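Local coordinates for aldose-aldose oxidoreductase (Caulobacter crescentus, PDB 5A04), which catalyses the oxidation and reduction of aldoses such as glucose, probably by means of a bound NADP(H) cofactor in a Rossmann-fold domain, at residues R25-E30 / K290-S294; A137-E141 / R283-Q288; V205-E209 / A326-A331; E222-F227 / C239-S244. All blocks are in the same frame, centred on the assembly; numbering follows the deposited sequence.

How the contacts relate
Contact 1 closes the widest loop: the turn 25-30, after the first helix of the Rossmann fold, meets 290-294, where helix 292-306 begins, so the cofactor domain is tied to a helix from late in the chain. Nested within it, contact 2 joins the start of helix 137-147 to 283-288, the strand-to-helix connection just before contact 1's second segment. Contact 3 pairs strand 204-210 with helix 314-333 and crosses contacts 1 and 2, since its helix follows both. Contact 4, the hairpin 224-230/236-242, lies inside all three loops. Contacts 3 and 4 touch through neighbouring strands of the large sheet, and both reach the second subunit.

Contact 1: residues R25-E30 / K290-S294; sequences RFAECE and KNQFS
Ser294 and Asn291 meet the turn Arg25-Glu30 at the start of helix 292-306, where Asn291 is the N-cap; the contact sets this helix against the Rossmann-fold domain. Asn291 turns its OD1 back to the helix amides, accepting from Ser294 N (2.9 Å) and more weakly from Phe293 N. Its ND2 faces the 25-30 loop, donating to Ser294 OG and, through a weak bond, to Glu28 OE1. The Glu28 carboxylate and the Asn291 amide cross at about a right angle, their planes 83° apart.

Glu28 is held from within its own turn. Arg25 grips it side-on, NE to OE1 at 2.8 Å and NH2 to OE2 at 2.9 Å, so that the carboxylate sits at the edge of the guanidinium. To reach it the arginine chain bends at chi2 (-82°) and chi3 (68°), and the bend lays CG against Phe293 CB (3.8 Å). The Phe293 side chain also packs on Tyr17, Ile21 and Ile22 of helix 16-22, close to the bound NADPH.

The bent chain of Lys290 passes the carbonyl of Glu28 and brings NZ to Glu30 OE1, a salt bridge approached from the anti side of OE1, somewhat out of the carboxylate plane; Asp298 is a second partner of NZ. Cys29 SG rests beside Ser294 CB at 3.9 Å. Ser294 OG donates to Arg25 O over 2.6 Å, in the carbonyl plane and on a lone pair.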
loop_
_atom_site.group_PDB
_atom_site.type_symbol
_atom_site.label_atom_id
_atom_site.label_comp_id
_atom_site.label_asym_id
_atom_site.label_seq_id
_atom_site.Cartn_x
_atom_site.Cartn_y
_atom_site.Cartn_z
ATOM N N ARG A 25 -6.786 32.762 0.054
ATOM C CA ARG A 25 -6.363 32.446 1.412
ATOM C C ARG A 25 -5.426 33.472 2.045
ATOM O O ARG A 25 -4.999 33.300 3.191
ATOM C CB ARG A 25 -5.729 31.049 1.438
ATOM C CG ARG A 25 -6.713 29.953 0.986
ATOM C CD ARG A 25 -7.667 29.485 2.090
ATOM N NE ARG A 25 -8.658 30.490 2.507
ATOM C CZ ARG A 25 -9.828 30.697 1.905
ATOM N NH1 ARG A 25 -10.185 29.990 0.825
ATOM N NH2 ARG A 25 -10.654 31.617 2.396
ATOM N N PHE A 26 -5.124 34.564 1.344
ATOM C CA PHE A 26 -4.488 35.674 2.044
ATOM C C PHE A 26 -5.431 36.250 3.110
ATOM O O PHE A 26 -4.991 36.917 4.048
ATOM C CB PHE A 26 -4.045 36.754 1.057
ATOM C CG PHE A 26 -2.789 36.395 0.319
ATOM C CD1 PHE A 26 -1.547 36.605 0.903
ATOM C CD2 PHE A 26 -2.852 35.818 -0.944
ATOM C CE1 PHE A 26 -0.364 36.244 0.222
ATOM C CE2 PHE A 26 -1.684 35.458 -1.625
ATOM C CZ PHE A 26 -0.443 35.671 -1.024
ATOM N N ALA A 27 -6.722 35.966 2.974
ATOM C CA ALA A 27 -7.721 36.462 3.928
ATOM C C ALA A 27 -7.392 36.102 5.378
ATOM O O ALA A 27 -7.596 36.915 6.287
ATOM C CB ALA A 27 -9.109 35.934 3.570
ATOM N N GLU A 28 -6.885 34.892 5.594
ATOM C CA GLU A 28 -6.591 34.427 6.943
ATOM C C GLU A 28 -5.128 34.589 7.369
ATOM O O GLU A 28 -4.761 34.177 8.461
ATOM C CB GLU A 28 -6.994 32.959 7.083
ATOM C CG GLU A 28 -8.478 32.681 6.872
ATOM C CD GLU A 28 -8.865 32.453 5.422
ATOM O OE1 GLU A 28 -7.976 32.215 4.582
ATOM O OE2 GLU A 28 -10.074 32.504 5.118
ATOM N N CYS A 29 -4.294 35.188 6.522
ATOM C CA CYS A 29 -2.892 35.413 6.884
ATOM C C CYS A 29 -2.720 36.528 7.894
ATOM O O CYS A 29 -3.466 37.507 7.886
ATOM C CB CYS A 29 -2.055 35.754 5.657
ATOM S SG CYS A 29 -1.832 34.372 4.536
ATOM N N GLU A 30 -1.700 36.389 8.732
ATOM C CA GLU A 30 -1.368 37.418 9.712
ATOM C C GLU A 30 -0.095 38.171 9.376
ATOM O O GLU A 30 0.142 39.249 9.918
ATOM C CB GLU A 30 -1.208 36.808 11.099
ATOM C CG GLU A 30 -2.458 36.180 11.642
ATOM C CD GLU A 30 -2.189 35.450 12.935
ATOM O OE1 GLU A 30 -1.436 34.454 12.905
ATOM O OE2 GLU A 30 -2.717 35.883 13.981
ATOM N N LYS A 290 -4.649 28.343 11.819
ATOM C CA LYS A 290 -5.245 28.710 10.544
ATOM C C LYS A 290 -5.031 27.587 9.547
ATOM O O LYS A 290 -4.274 26.646 9.811
ATOM C CB LYS A 290 -4.664 30.029 10.027
ATOM C CG LYS A 290 -3.210 29.968 9.638
ATOM C CD LYS A 290 -2.678 31.348 9.238
ATOM C CE LYS A 290 -2.426 32.247 10.440
ATOM N NZ LYS A 290 -0.974 32.297 10.823
ATOM N N ASN A 291 -5.721 27.692 8.418
ATOM C CA ASN A 291 -5.720 26.643 7.405
ATOM C C ASN A 291 -4.329 26.448 6.806
ATOM O O ASN A 291 -3.473 27.336 6.894
ATOM C CB ASN A 291 -6.729 26.978 6.306
ATOM C CG ASN A 291 -6.297 28.177 5.470
ATOM O OD1 ASN A 291 -5.494 28.037 4.552
ATOM N ND2 ASN A 291 -6.822 29.365 5.794
ATOM N N GLN A 292 -4.116 25.292 6.181
ATOM C CA GLN A 292 -2.781 24.941 5.681
ATOM C C GLN A 292 -2.217 25.941 4.658
ATOM O O GLN A 292 -0.999 26.109 4.570
ATOM C CB GLN A 292 -2.803 23.534 5.062
ATOM C CG GLN A 292 -3.744 23.373 3.863
ATOM C CD GLN A 292 -3.793 21.941 3.341
ATOM O OE1 GLN A 292 -2.751 21.300 3.170
ATOM N NE2 GLN A 292 -5.006 21.428 3.100
ATOM N N PHE A 293 -3.081 26.587 3.878
ATOM C CA PHE A 293 -2.610 27.487 2.823
ATOM C C PHE A 293 -2.102 28.791 3.424
ATOM O O PHE A 293 -0.981 29.218 3.153
ATOM C CB PHE A 293 -3.727 27.750 1.802
ATOM C CG PHE A 293 -4.347 26.492 1.279
ATOM C CD1 PHE A 293 -3.711 25.741 0.300
ATOM C CD2 PHE A 293 -5.546 26.038 1.793
ATOM C CE1 PHE A 293 -4.280 24.564 -0.161
ATOM C CE2 PHE A 293 -6.122 24.861 1.330
ATOM C CZ PHE A 293 -5.483 24.124 0.355
ATOM N N SER A 294 -2.933 29.421 4.248
ATOM C CA SER A 294 -2.526 30.640 4.938
ATOM C C SER A 294 -1.331 30.389 5.844
ATOM O O SER A 294 -0.448 31.241 5.973
ATOM C CB SER A 294 -3.693 31.189 5.769
ATOM O OG SER A 294 -4.834 31.344 4.940
#

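Contact 2: residues A137-E141 / R283-Q288; sequences AHNIE and REPAPQ
Glu141 reaches Ala286 and Arg283 because its CG stands opposite the backbone N (chi1 -172°) and the chain then folds at chi2 (85°), which brings the carboxylate to Ala286 N and the Arg283 guanidinium. Arg283 arrives with its chain extended from CG to NE, crossing the glutamate at about a right angle. Its NE and NH2 both donate to the single oxygen Glu141 OE2, the NH2 bond being the shorter at 2.8 Å, and OE2 lies near the guanidinium plane. The other oxygen, OE1, takes the backbone N-H of Ala286 at 2.9 Å in a nearly straight bond that approaches from above the carboxylate plane.

Next to this polar cluster lies Pro285. Its CG stands over the centre of the His138 imidazole, 3.5 Å from the centroid, a CH-pi contact directly over the face, while its CB packs against Glu141 CB at 3.7 Å. The imidazole's ND1 is hydrogen-bonded to Gln136 NE2, just ahead of the helix. At the far end Gln288 lays CG against Ala137 CB (3.7 Å), and its amide meets Ile140 CD1. One water joins the two segments here, donating to Ala137 O and Ala286 O and accepting from Gln288 NE2 (2.9 Å).

This surface contact thus fastens an extended, proline-rich connection to the first turn of a helix. With OE2 engaged by the guanidinium and OE1 by a backbone amide, the Glu141 carboxylate is held at both oxygens, and the positive charge beside it probably stabilises its ionised form.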
loop_
_atom_site.group_PDB
_atom_site.type_symbol
_atom_site.label_atom_id
_atom_site.label_comp_id
_atom_site.label_asym_id
_atom_site.label_seq_id
_atom_site.Cartn_x
_atom_site.Cartn_y
_atom_site.Cartn_z
ATOM N N ALA A 137 -3.432 20.181 9.853
ATOM C CA ALA A 137 -3.607 19.738 11.243
ATOM C C ALA A 137 -3.429 18.234 11.452
ATOM O O ALA A 137 -2.750 17.803 12.394
ATOM C CB ALA A 137 -4.996 20.160 11.752
ATOM N N HIS A 138 -4.035 17.441 10.579
ATOM C CA HIS A 138 -3.962 15.984 10.736
ATOM C C HIS A 138 -2.557 15.469 10.463
ATOM O O HIS A 138 -2.071 14.579 11.162
ATOM C CB HIS A 138 -4.968 15.283 9.820
ATOM C CG HIS A 138 -6.392 15.696 10.058
ATOM N ND1 HIS A 138 -6.858 16.959 9.763
ATOM C CD2 HIS A 138 -7.453 15.010 10.553
ATOM C CE1 HIS A 138 -8.142 17.038 10.072
ATOM N NE2 HIS A 138 -8.529 15.868 10.555
ATOM N N ASN A 139 -1.903 16.018 9.448
ATOM C CA ASN A 139 -0.522 15.619 9.153
ATOM C C ASN A 139 0.411 15.944 10.313
ATOM O O ASN A 139 1.246 15.128 10.707
ATOM C CB ASN A 139 -0.038 16.293 7.862
ATOM C CG ASN A 139 -0.577 15.617 6.627
ATOM O OD1 ASN A 139 0.078 14.740 6.058
ATOM N ND2 ASN A 139 -1.786 15.992 6.214
ATOM N N ILE A 140 0.264 17.138 10.873
ATOM C CA ILE A 140 1.063 17.532 12.023
ATOM C C ILE A 140 0.844 16.565 13.193
ATOM O O ILE A 140 1.802 16.135 13.835
ATOM C CB ILE A 140 0.735 18.974 12.433
ATOM C CG1 ILE A 140 1.266 19.934 11.360
ATOM C CG2 ILE A 140 1.351 19.310 13.778
ATOM C CD1 ILE A 140 0.820 21.361 11.548
ATOM N N GLU A 141 -0.411 16.186 13.424
ATOM C CA GLU A 141 -0.748 15.222 14.477
ATOM C C GLU A 141 -0.087 13.849 14.251
ATOM O O GLU A 141 0.447 13.258 15.190
ATOM C CB GLU A 141 -2.266 15.063 14.575
ATOM C CG GLU A 141 -2.729 14.229 15.773
ATOM C CD GLU A 141 -2.874 15.034 17.065
ATOM O OE1 GLU A 141 -2.796 16.280 17.035
ATOM O OE2 GLU A 141 -3.070 14.406 18.128
ATOM N N ARG A 283 -9.688 9.927 15.314
ATOM C CA ARG A 283 -8.912 10.796 16.180
ATOM C C ARG A 283 -8.960 12.221 15.641
ATOM O O ARG A 283 -8.681 12.453 14.464
ATOM C CB ARG A 283 -7.466 10.300 16.274
ATOM C CG ARG A 283 -6.588 11.131 17.164
ATOM C CD ARG A 283 -5.164 10.626 17.131
ATOM N NE ARG A 283 -4.274 11.490 17.899
ATOM C CZ ARG A 283 -3.826 11.207 19.115
ATOM N NH1 ARG A 283 -4.185 10.072 19.706
ATOM N NH2 ARG A 283 -3.012 12.057 19.734
ATOM N N GLU A 284 -9.329 13.169 16.496
ATOM C CA GLU A 284 -9.313 14.580 16.121
ATOM C C GLU A 284 -7.968 15.214 16.425
ATOM O O GLU A 284 -7.486 15.139 17.544
ATOM C CB GLU A 284 -10.410 15.347 16.855
ATOM C CG GLU A 284 -11.702 15.429 16.090
ATOM C CD GLU A 284 -11.556 16.210 14.799
ATOM O OE1 GLU A 284 -11.057 17.361 14.832
ATOM O OE2 GLU A 284 -11.944 15.670 13.750
ATOM N N PRO A 285 -7.352 15.856 15.424
ATOM C CA PRO A 285 -6.040 16.457 15.676
ATOM C C PRO A 285 -6.150 17.714 16.532
ATOM O O PRO A 285 -7.208 18.338 16.556
ATOM C CB PRO A 285 -5.542 16.805 14.269
ATOM C CG PRO A 285 -6.815 17.080 13.502
ATOM C CD PRO A 285 -7.819 16.077 14.044
ATOM N N ALA A 286 -5.072 18.083 17.208
ATOM C CA ALA A 286 -5.027 19.367 17.892
ATOM C C ALA A 286 -5.308 20.470 16.875
ATOM O O ALA A 286 -4.765 20.446 15.767
ATOM C CB ALA A 286 -3.688 19.574 18.556
ATOM N N PRO A 287 -6.174 21.421 17.238
ATOM C CA PRO A 287 -6.519 22.552 16.362
ATOM C C PRO A 287 -5.306 23.364 15.935
ATOM O O PRO A 287 -4.416 23.590 16.749
ATOM C CB PRO A 287 -7.449 23.398 17.235
ATOM C CG PRO A 287 -8.025 22.428 18.217
ATOM C CD PRO A 287 -6.939 21.443 18.500
ATOM N N GLN A 288 -5.270 23.796 14.673
ATOM C CA GLN A 288 -4.220 24.707 14.207
ATOM C C GLN A 288 -4.776 26.127 14.140
ATOM O O GLN A 288 -5.986 26.307 13.998
ATOM C CB GLN A 288 -3.679 24.282 12.834
ATOM C CG GLN A 288 -2.865 22.982 12.848
ATOM C CD GLN A 288 -1.569 23.091 13.648
ATOM O OE1 GLN A 288 -0.787 24.034 13.475
ATOM N NE2 GLN A 288 -1.326 22.110 14.510
HETATM O O HOH W 1 -2.501 19.489 14.765
#

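Contact 3: residues V205-E209 / A326-A331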
loop_
_atom_site.group_PDB
_atom_site.type_symbol
_atom_site.label_atom_id
_atom_site.label_comp_id
_atom_site.label_asym_id
_atom_site.label_seq_id
_atom_site.Cartn_x
_atom_site.Cartn_y
_atom_site.Cartn_z
ATOM N N VAL A 205 15.752 1.929 -3.220
ATOM C CA VAL A 205 14.521 2.209 -3.942
ATOM C C VAL A 205 14.236 1.118 -4.970
ATOM O O VAL A 205 15.123 0.770 -5.755
ATOM C CB VAL A 205 14.618 3.560 -4.687
ATOM C CG1 VAL A 205 13.348 3.819 -5.489
ATOM C CG2 VAL A 205 14.905 4.695 -3.707
ATOM N N ASN A 206 13.014 0.586 -4.955
ATOM C CA ASN A 206 12.469 -0.244 -6.044
ATOM C C ASN A 206 11.337 0.498 -6.713
ATOM O O ASN A 206 10.678 1.314 -6.070
ATOM C CB ASN A 206 11.891 -1.581 -5.540
ATOM C CG ASN A 206 12.930 -2.643 -5.311
ATOM O OD1 ASN A 206 14.012 -2.625 -5.905
ATOM N ND2 ASN A 206 12.592 -3.610 -4.458
ATOM N N ALA A 207 11.053 0.171 -7.966
ATOM C CA ALA A 207 9.875 0.731 -8.621
ATOM C C ALA A 207 9.396 -0.137 -9.773
ATOM O O ALA A 207 10.182 -0.831 -10.417
ATOM C CB ALA A 207 10.163 2.153 -9.121
ATOM N N VAL A 208 8.090 -0.073 -10.017
ATOM C CA VAL A 208 7.458 -0.697 -11.174
ATOM C C VAL A 208 6.603 0.359 -11.874
ATOM O O VAL A 208 5.834 1.071 -11.216
ATOM C CB VAL A 208 6.582 -1.917 -10.767
ATOM C CG1 VAL A 208 7.448 -3.040 -10.228
ATOM C CG2 VAL A 208 5.570 -1.533 -9.737
ATOM N N GLU A 209 6.747 0.479 -13.192
ATOM C CA GLU A 209 5.917 1.391 -13.969
ATOM C C GLU A 209 4.883 0.628 -14.776
ATOM O O GLU A 209 5.147 -0.470 -15.267
ATOM C CB GLU A 209 6.776 2.254 -14.907
ATOM C CG GLU A 209 5.971 3.359 -15.589
ATOM C CD GLU A 209 6.473 3.716 -16.973
ATOM O OE1 GLU A 209 7.720 3.796 -17.165
ATOM O OE2 GLU A 209 5.607 3.926 -17.863
ATOM N N ALA A 326 15.914 8.429 -8.659
ATOM C CA ALA A 326 16.206 7.020 -8.357
ATOM C C ALA A 326 15.012 6.110 -8.638
ATOM O O ALA A 326 15.193 4.968 -9.069
ATOM C CB ALA A 326 16.664 6.861 -6.913
ATOM N N ILE A 327 13.800 6.596 -8.362
ATOM C CA ILE A 327 12.580 5.836 -8.665
ATOM C C ILE A 327 12.472 5.592 -10.175
ATOM O O ILE A 327 12.226 4.469 -10.617
ATOM C CB ILE A 327 11.309 6.559 -8.147
ATOM C CG1 ILE A 327 11.324 6.601 -6.615
ATOM C CG2 ILE A 327 10.025 5.870 -8.681
ATOM C CD1 ILE A 327 10.402 7.693 -6.015
ATOM N N TYR A 328 12.669 6.637 -10.971
ATOM C CA TYR A 328 12.591 6.475 -12.410
ATOM C C TYR A 328 13.671 5.490 -12.889
ATOM O O TYR A 328 13.415 4.646 -13.753
ATOM C CB TYR A 328 12.734 7.830 -13.100
ATOM C CG TYR A 328 11.474 8.679 -13.115
ATOM C CD1 TYR A 328 10.239 8.132 -13.446
ATOM C CD2 TYR A 328 11.540 10.040 -12.857
ATOM C CE1 TYR A 328 9.087 8.927 -13.488
ATOM C CE2 TYR A 328 10.412 10.835 -12.889
ATOM C CZ TYR A 328 9.189 10.278 -13.215
ATOM O OH TYR A 328 8.078 11.091 -13.267
ATOM N N ARG A 329 14.856 5.572 -12.297
ATOM C CA ARG A 329 15.950 4.689 -12.701
ATOM C C ARG A 329 15.663 3.244 -12.299
ATOM O O ARG A 329 15.920 2.318 -13.072
ATOM C CB ARG A 329 17.275 5.145 -12.097
ATOM C CG ARG A 329 18.456 4.246 -12.465
ATOM C CD ARG A 329 19.774 4.901 -12.068
ATOM N NE ARG A 329 19.864 6.262 -12.609
ATOM C CZ ARG A 329 20.387 6.583 -13.795
ATOM N NH1 ARG A 329 20.889 5.642 -14.583
ATOM N NH2 ARG A 329 20.414 7.852 -14.192
ATOM N N ALA A 330 15.100 3.058 -11.106
ATOM C CA ALA A 330 14.797 1.713 -10.620
ATOM C C ALA A 330 13.785 1.019 -11.509
ATOM O O ALA A 330 13.900 -0.180 -11.751
ATOM C CB ALA A 330 14.288 1.760 -9.167
ATOM N N ALA A 331 12.796 1.768 -11.992
ATOM C CA ALA A 331 11.785 1.199 -12.889
ATOM C C ALA A 331 12.368 0.929 -14.275
ATOM O O ALA A 331 12.045 -0.073 -14.916
ATOM C CB ALA A 331 10.579 2.127 -12.995
HETATM O O HOH W 2 12.949 -1.674 -9.318
HETATM O O HOH W 3 8.935 -0.864 -14.594
#
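Val205 starts the contact by pressing CG1, trans to the backbone N (chi1 178°), against Ile327 CG1 (3.6 Å), the two branched chains crossing at about a right angle. Its CG2 faces Ala326 CB more distantly, and its carbonyl oxygen lies near the methyl of Ala330. Asn206 points away from the helix; OD1 is hydrogen-bonded to Thr336, ND2 to Gln228 and, weakly, to Ala207 O of the second subunit.

Ala207 is the closest point of the strand. Its CB sits 3.4 Å from Ile327 O and also meets Ile327 CG2, Ala330 CB and Ala331 CB (3.9 Å). Here helix 314-333 lies across the large sheet of the C-terminal alpha/beta domain, its short segment inclined at 63° to the strand with axes 6.3 Å apart, an approach consistent with the small alanines at the interface. A water accepts from Ala207 N at 3.0 Å and can donate to Ala330 O, and Ala331 CA makes a CA-H...O contact with Ala207 O.

Val208 also points away from the helix and packs on Asn206 of the second subunit. Glu209 N donates to another water (2.9 Å), which donates in turn to Ala331 O; the carboxylate is engaged by Thr211 and Arg213.

Contact 4: residues E222-F227 / C239-S244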
loop_
_atom_site.group_PDB
_atom_site.type_symbol
_atom_site.label_atom_id
_atom_site.label_comp_id
_atom_site.label_asym_id
_atom_site.label_seq_id
_atom_site.Cartn_x
_atom_site.Cartn_y
_atom_site.Cartn_z
ATOM N N GLU A 222 4.440 9.048 -17.651
ATOM C CA GLU A 222 3.967 7.790 -17.073
ATOM C C GLU A 222 2.648 7.948 -16.330
ATOM O O GLU A 222 2.336 9.012 -15.785
ATOM C CB GLU A 222 5.030 7.177 -16.138
ATOM C CG GLU A 222 5.134 7.764 -14.725
ATOM C CD GLU A 222 5.815 9.128 -14.651
ATOM O OE1 GLU A 222 6.386 9.606 -15.665
ATOM O OE2 GLU A 222 5.787 9.733 -13.549
ATOM N N ASP A 223 1.889 6.857 -16.314
ATOM C CA ASP A 223 0.628 6.790 -15.588
ATOM C C ASP A 223 0.898 6.285 -14.175
ATOM O O ASP A 223 0.912 7.074 -13.232
ATOM C CB ASP A 223 -0.357 5.884 -16.332
ATOM C CG ASP A 223 -1.606 5.574 -15.519
ATOM O OD1 ASP A 223 -1.861 6.258 -14.508
ATOM O OD2 ASP A 223 -2.336 4.648 -15.918
ATOM N N ILE A 224 1.107 4.980 -14.030
ATOM C CA ILE A 224 1.411 4.403 -12.721
ATOM C C ILE A 224 2.910 4.190 -12.546
ATOM O O ILE A 224 3.571 3.629 -13.419
ATOM C CB ILE A 224 0.686 3.052 -12.502
ATOM C CG1 ILE A 224 -0.827 3.273 -12.404
ATOM C CG2 ILE A 224 1.185 2.381 -11.224
ATOM C CD1 ILE A 224 -1.638 1.962 -12.362
ATOM N N ILE A 225 3.452 4.656 -11.431
ATOM C CA ILE A 225 4.790 4.216 -11.040
ATOM C C ILE A 225 4.810 4.065 -9.519
ATOM O O ILE A 225 4.801 5.034 -8.755
ATOM C CB ILE A 225 5.918 5.162 -11.578
ATOM C CG1 ILE A 225 7.298 4.610 -11.197
ATOM C CG2 ILE A 225 5.733 6.632 -11.120
ATOM C CD1 ILE A 225 8.452 5.315 -11.938
ATOM N N ASN A 226 4.773 2.808 -9.088
ATOM C CA ASN A 226 4.730 2.481 -7.670
ATOM C C ASN A 226 6.135 2.206 -7.204
ATOM O O ASN A 226 6.949 1.673 -7.967
ATOM C CB ASN A 226 3.828 1.270 -7.421
ATOM C CG ASN A 226 2.408 1.510 -7.894
ATOM O OD1 ASN A 226 1.951 2.663 -7.972
ATOM N ND2 ASN A 226 1.697 0.427 -8.210
ATOM N N PHE A 227 6.443 2.565 -5.969
ATOM C CA PHE A 227 7.816 2.416 -5.518
ATOM C C PHE A 227 7.904 1.976 -4.073
ATOM O O PHE A 227 6.958 2.129 -3.284
ATOM C CB PHE A 227 8.618 3.716 -5.747
ATOM C CG PHE A 227 7.958 4.971 -5.220
ATOM C CD1 PHE A 227 6.966 5.624 -5.954
ATOM C CD2 PHE A 227 8.376 5.527 -4.014
ATOM C CE1 PHE A 227 6.368 6.809 -5.459
ATOM C CE2 PHE A 227 7.795 6.708 -3.530
ATOM C CZ PHE A 227 6.793 7.342 -4.252
ATOM N N CYS A 239 4.633 2.681 -1.853
ATOM C CA CYS A 239 4.024 3.907 -2.360
ATOM C C CYS A 239 3.371 3.722 -3.719
ATOM O O CYS A 239 3.960 3.124 -4.630
ATOM C CB CYS A 239 5.087 5.005 -2.454
ATOM S SG CYS A 239 5.981 5.342 -0.901
ATOM N N VAL A 240 2.165 4.264 -3.871
ATOM C CA VAL A 240 1.516 4.327 -5.176
ATOM C C VAL A 240 1.533 5.753 -5.728
ATOM O O VAL A 240 1.277 6.704 -4.990
ATOM C CB VAL A 240 0.053 3.821 -5.101
ATOM C CG1 VAL A 240 -0.758 4.282 -6.317
ATOM C CG2 VAL A 240 0.028 2.291 -4.965
ATOM N N SER A 241 1.840 5.879 -7.020
ATOM C CA SER A 241 1.695 7.124 -7.782
ATOM C C SER A 241 0.913 6.800 -9.047
ATOM O O SER A 241 1.327 5.914 -9.802
ATOM C CB SER A 241 3.072 7.703 -8.148
ATOM O OG SER A 241 2.929 8.873 -8.934
ATOM N N ALA A 242 -0.209 7.487 -9.294
ATOM C CA ALA A 242 -1.056 7.090 -10.418
ATOM C C ALA A 242 -1.816 8.259 -11.048
ATOM O O ALA A 242 -2.180 9.220 -10.373
ATOM C CB ALA A 242 -2.051 6.008 -9.963
ATOM N N TYR A 243 -2.063 8.143 -12.346
ATOM C CA TYR A 243 -2.881 9.098 -13.079
ATOM C C TYR A 243 -4.175 8.439 -13.585
ATOM O O TYR A 243 -4.914 9.041 -14.366
ATOM C CB TYR A 243 -2.096 9.674 -14.263
ATOM C CG TYR A 243 -1.419 11.023 -14.044
ATOM C CD1 TYR A 243 -1.787 11.869 -13.005
ATOM C CD2 TYR A 243 -0.423 11.458 -14.917
ATOM C CE1 TYR A 243 -1.180 13.112 -12.843
ATOM C CE2 TYR A 243 0.184 12.693 -14.766
ATOM C CZ TYR A 243 -0.189 13.518 -13.732
ATOM O OH TYR A 243 0.426 14.745 -13.609
ATOM N N SER A 244 -4.428 7.197 -13.182
ATOM C CA SER A 244 -5.606 6.469 -13.671
ATOM C C SER A 244 -6.496 5.923 -12.549
ATOM O O SER A 244 -7.471 5.224 -12.821
ATOM C CB SER A 244 -5.187 5.323 -14.611
ATOM O OG SER A 244 -4.320 4.392 -13.969
#
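Backbone bonds between Phe227 and Cys239 set the register of this antiparallel hairpin in the large sheet. They form a hydrogen-bonded pair: Phe227 N to Cys239 O at 2.9 Å, and Cys239 N to Phe227 O. Ile225 N adds a bond to Ser241 O (3.0 Å), and CA-H...O contacts join Ile224 CA to Ser241 O and Ala242 CA to Asp223 O.

Side-chain polar bonds come from Asp223 at the open end: OD1 takes Tyr243 N (2.9 Å), nearly along the C-O bond, and OD2 takes Ser244 OG on its syn lone pair (2.8 Å). Farther along the strand, Asn226 OD1 accepts a weak bond from Ser241 N, and its side chain lies beside Val240, pointing the same way.

Among apolar contacts, with CG between backbone N and carbonyl carbon (chi1 50°), the Phe227 ring lies across Cys239 of the facing strand. Cys239 CB sits over one ring face toward the rim, 3.4 Å from CE2, as a CH-pi contact. Past the strand end, Tyr243 stacks edge-to-face with Phe163 of the glucose pocket, so the hairpin's end lies near the substrate.

Arg155 of the second subunit salt-bridges Asp223 OD2 and hydrogen-bonds Ser244 OG; this cation across the dimer interface would probably keep the buried carboxylate ionised.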